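Local coordinates for protein sulfhydryl oxidase 1 (Homo sapiens, PDB 3LLK) that catalyses the oxidation of protein thiols to disulfides with bound FAD, passing the electrons on to oxygen, at residues Leu23-Arg28 / Lys101-Ile106. Residues are numbered along the deposited sequence; the frame is centred on the assembly and turned at random.
Sequences LHYILR and KKVNWI
His-24 and Tyr-25, neighbours on helix 16-30, meet the loop that follows helix 95-98 at Lys-101 and Val-103. The polar part lies at the His-24 ring. His-24 NE2 comes 3.0 Å from Lys-101 O. His-24 CE1 lies 3.6 Å from Lys-101 O. CB of His-24 points toward the loop, and CG continues anti to the backbone N (chi1 177°). The other ring nitrogen, ND1, is hydrogen-bonded to Glu-95. This acidic partner probably polarises the imidazole and limits its rotation. Arg-28 CB lies 4.2 Å above one face of the His-24 ring, offset toward the rim. The guanidinium of Arg-28 turns to salt bridges with Asp-91 and Glu-95, so Glu-95 serves both side chains.

The apolar part centres on one methyl group. Val-103 CG1 lies near the plane of both rings, at their edges. Val-103 CG1 is 4.0 Å from Tyr-25 CD1. Its approach to His-24 CD2 is slightly longer. The Tyr-25 ring also stacks with Phe-118, at the start of helix 118-134. On the loop itself, Val-103 CB packs 3.7 Å above one face of the Trp-105 ring, toward its rim.

Two loop N-H groups bond to side chains of helix 16-30 and tie down the same loop. Asn-104 N bonds to Ser-21 OG, and Ile-106 N to Asp-18 OD1. The contact is thus surface packing of a loop against helix 16-30, within the FAD-dependent sulfhydryl oxidase family region. The Tyr-25 side chain is about 11 Å from the bound FAD. The loop leads on to helix 118-134 of the largely helical sulfhydryl oxidase fragment of QSOX1.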
ATOM      1  N   LEU A  23       7.689  -2.526  -3.144  1.00 19.85           N
ATOM      2  CA  LEU A  23       7.935  -2.105  -4.527  1.00 20.38           C
ATOM      3  C   LEU A  23       8.595  -3.229  -5.332  1.00 19.26           C
ATOM      4  O   LEU A  23       8.202  -3.523  -6.463  1.00 18.81           O
ATOM      5  CB  LEU A  23       8.853  -0.876  -4.568  1.00 22.77           C
ATOM      6  CG  LEU A  23       8.329   0.465  -4.030  1.00 25.25           C
ATOM      7  CD1 LEU A  23       9.371   1.546  -4.302  1.00 25.21           C
ATOM      8  CD2 LEU A  23       7.013   0.822  -4.702  1.00 27.50           C
ATOM      9  N   HIS A  24       9.609  -3.851  -4.750  1.00 19.75           N
ATOM     10  CA  HIS A  24      10.320  -4.934  -5.426  1.00 21.26           C
ATOM     11  C   HIS A  24       9.370  -6.080  -5.804  1.00 22.44           C
ATOM     12  O   HIS A  24       9.361  -6.560  -6.938  1.00 24.08           O
ATOM     13  CB  HIS A  24      11.416  -5.482  -4.517  1.00 23.09           C
ATOM     14  CG  HIS A  24      12.160  -6.641  -5.104  1.00 25.85           C
ATOM     15  ND1 HIS A  24      12.976  -6.519  -6.208  1.00 27.70           N
ATOM     16  CD2 HIS A  24      12.182  -7.951  -4.763  1.00 27.80           C
ATOM     17  CE1 HIS A  24      13.470  -7.704  -6.522  1.00 28.20           C
ATOM     18  NE2 HIS A  24      13.003  -8.590  -5.660  1.00 28.07           N
ATOM     19  N   TYR A  25       8.580  -6.509  -4.832  1.00 22.30           N
ATOM     20  CA  TYR A  25       7.640  -7.601  -5.014  1.00 23.45           C
ATOM     21  C   TYR A  25       6.587  -7.258  -6.063  1.00 23.59           C
ATOM     22  O   TYR A  25       6.201  -8.095  -6.877  1.00 24.31           O
ATOM     23  CB  TYR A  25       6.968  -7.916  -3.680  1.00 24.48           C
ATOM     24  CG  TYR A  25       6.340  -9.277  -3.621  1.00 27.73           C
ATOM     25  CD1 TYR A  25       7.056 -10.374  -3.148  1.00 30.30           C
ATOM     26  CD2 TYR A  25       5.027  -9.479  -4.043  1.00 27.31           C
ATOM     27  CE1 TYR A  25       6.479 -11.638  -3.093  1.00 31.97           C
ATOM     28  CE2 TYR A  25       4.441 -10.743  -3.991  1.00 30.17           C
ATOM     29  CZ  TYR A  25       5.173 -11.813  -3.515  1.00 31.19           C
ATOM     30  OH  TYR A  25       4.605 -13.060  -3.453  1.00 37.02           O
ATOM     31  N   ILE A  26       6.121  -6.020  -6.042  1.00 23.29           N
ATOM     32  CA  ILE A  26       5.124  -5.575  -7.004  1.00 21.38           C
ATOM     33  C   ILE A  26       5.641  -5.678  -8.438  1.00 23.73           C
ATOM     34  O   ILE A  26       5.030  -6.333  -9.290  1.00 21.37           O
ATOM     35  CB  ILE A  26       4.700  -4.101  -6.721  1.00 19.56           C
ATOM     36  CG1 ILE A  26       3.799  -4.054  -5.487  1.00 17.39           C
ATOM     37  CG2 ILE A  26       4.005  -3.509  -7.929  1.00 18.81           C
ATOM     38  CD1 ILE A  26       3.588  -2.657  -4.902  1.00 20.15           C
ATOM     39  N   LEU A  27       6.782  -5.043  -8.692  1.00 23.45           N
ATOM     40  CA  LEU A  27       7.370  -5.013 -10.021  1.00 22.98           C
ATOM     41  C   LEU A  27       7.911  -6.334 -10.564  1.00 22.54           C
ATOM     42  O   LEU A  27       7.759  -6.612 -11.748  1.00 25.21           O
ATOM     43  CB  LEU A  27       8.478  -3.954 -10.065  1.00 23.41           C
ATOM     44  CG  LEU A  27       8.067  -2.504  -9.749  1.00 24.92           C
ATOM     45  CD1 LEU A  27       9.318  -1.671  -9.474  1.00 26.69           C
ATOM     46  CD2 LEU A  27       7.274  -1.907 -10.904  1.00 24.79           C
ATOM     47  N   ARG A  28       8.540  -7.135  -9.710  1.00 22.78           N
ATOM     48  CA  ARG A  28       9.129  -8.403 -10.129  1.00 24.35           C
ATOM     49  C   ARG A  28       8.216  -9.622  -9.992  1.00 26.69           C
ATOM     50  O   ARG A  28       8.349 -10.588 -10.755  1.00 24.60           O
ATOM     51  CB  ARG A  28      10.420  -8.671  -9.337  1.00 26.38           C
ATOM     52  CG  ARG A  28      11.504  -7.614  -9.487  1.00 25.85           C
ATOM     53  CD  ARG A  28      12.078  -7.634 -10.883  1.00 29.20           C
ATOM     54  NE  ARG A  28      13.313  -6.862 -10.994  1.00 30.31           N
ATOM     55  CZ  ARG A  28      14.014  -6.753 -12.119  1.00 32.83           C
ATOM     56  NH1 ARG A  28      13.598  -7.362 -13.224  1.00 32.61           N
ATOM     57  NH2 ARG A  28      15.136  -6.050 -12.144  1.00 31.47           N
ATOM     58  N   LYS A 101      17.538  -7.650  -4.227  1.00 43.37           N
ATOM     59  CA  LYS A 101      17.295  -8.891  -4.957  1.00 44.14           C
ATOM     60  C   LYS A 101      16.226  -9.732  -4.257  1.00 42.94           C
ATOM     61  O   LYS A 101      15.373 -10.345  -4.906  1.00 42.12           O
ATOM     62  CB  LYS A 101      18.587  -9.706  -5.051  1.00 45.42           C
ATOM     63  CG  LYS A 101      19.778  -8.961  -5.633  1.00 50.88           C
ATOM     64  CD  LYS A 101      19.617  -8.695  -7.120  1.00 51.82           C
ATOM     65  CE  LYS A 101      20.919  -8.181  -7.717  1.00 53.47           C
ATOM     66  NZ  LYS A 101      20.823  -7.972  -9.189  1.00 54.62           N
ATOM     67  N   LYS A 102      16.282  -9.764  -2.930  1.00 42.11           N
ATOM     68  CA  LYS A 102      15.326 -10.543  -2.154  1.00 41.49           C
ATOM     69  C   LYS A 102      14.575  -9.639  -1.174  1.00 39.58           C
ATOM     70  O   LYS A 102      15.091  -8.607  -0.746  1.00 38.00           O
ATOM     71  CB  LYS A 102      16.063 -11.661  -1.411  1.00 44.06           C
ATOM     72  CG  LYS A 102      17.310 -12.146  -2.158  1.00 47.05           C
ATOM     73  CD  LYS A 102      17.865 -13.461  -1.627  1.00 49.76           C
ATOM     74  CE  LYS A 102      17.106 -14.648  -2.205  1.00 50.89           C
ATOM     75  NZ  LYS A 102      17.812 -15.944  -1.973  1.00 50.53           N
ATOM     76  N   VAL A 103      13.352 -10.021  -0.829  1.00 36.37           N
ATOM     77  CA  VAL A 103      12.554  -9.230   0.093  1.00 33.76           C
ATOM     78  C   VAL A 103      13.126  -9.268   1.509  1.00 32.59           C
ATOM     79  O   VAL A 103      13.768 -10.233   1.907  1.00 30.42           O
ATOM     80  CB  VAL A 103      11.097  -9.725   0.134  1.00 32.76           C
ATOM     81  CG1 VAL A 103      10.470  -9.593  -1.242  1.00 34.74           C
ATOM     82  CG2 VAL A 103      11.055 -11.165   0.607  1.00 33.87           C
ATOM     83  N   ASN A 104      12.892  -8.196   2.259  1.00 30.74           N
ATOM     84  CA  ASN A 104      13.365  -8.095   3.629  1.00 30.44           C
ATOM     85  C   ASN A 104      12.294  -7.381   4.437  1.00 28.69           C
ATOM     86  O   ASN A 104      12.165  -6.165   4.372  1.00 27.85           O
ATOM     87  CB  ASN A 104      14.689  -7.324   3.685  1.00 32.08           C
ATOM     88  CG  ASN A 104      15.184  -7.121   5.103  1.00 36.45           C
ATOM     89  OD1 ASN A 104      15.073  -8.019   5.937  1.00 38.97           O
ATOM     90  ND2 ASN A 104      15.742  -5.941   5.382  1.00 34.47           N
ATOM     91  N   TRP A 105      11.512  -8.158   5.177  1.00 27.09           N
ATOM     92  CA  TRP A 105      10.440  -7.613   5.998  1.00 27.16           C
ATOM     93  C   TRP A 105      10.980  -7.303   7.384  1.00 28.95           C
ATOM     94  O   TRP A 105      11.786  -8.060   7.923  1.00 29.61           O
ATOM     95  CB  TRP A 105       9.306  -8.634   6.131  1.00 23.29           C
ATOM     96  CG  TRP A 105       8.834  -9.186   4.817  1.00 22.68           C
ATOM     97  CD1 TRP A 105       8.776 -10.506   4.448  1.00 23.49           C
ATOM     98  CD2 TRP A 105       8.373  -8.435   3.695  1.00 24.21           C
ATOM     99  NE1 TRP A 105       8.311 -10.619   3.162  1.00 23.32           N
ATOM    100  CE2 TRP A 105       8.057  -9.364   2.671  1.00 25.02           C
ATOM    101  CE3 TRP A 105       8.195  -7.067   3.448  1.00 24.37           C
ATOM    102  CZ2 TRP A 105       7.574  -8.967   1.421  1.00 24.98           C
ATOM    103  CZ3 TRP A 105       7.712  -6.671   2.199  1.00 26.62           C
ATOM    104  CH2 TRP A 105       7.408  -7.624   1.201  1.00 25.86           C
ATOM    105  N   ILE A 106      10.560  -6.181   7.951  1.00 28.28           N
ATOM    106  CA  ILE A 106      10.983  -5.851   9.298  1.00 28.43           C
ATOM    107  C   ILE A 106       9.720  -5.653  10.116  1.00 28.21           C
ATOM    108  O   ILE A 106       9.438  -6.428  11.029  1.00 31.20           O
ATOM    109  CB  ILE A 106      11.872  -4.587   9.345  1.00 27.91           C
ATOM    110  CG1 ILE A 106      13.152  -4.820   8.538  1.00 26.67           C
ATOM    111  CG2 ILE A 106      12.242  -4.273  10.790  1.00 27.81           C
ATOM    112  CD1 ILE A 106      14.165  -3.679   8.629  1.00 28.12           C
TER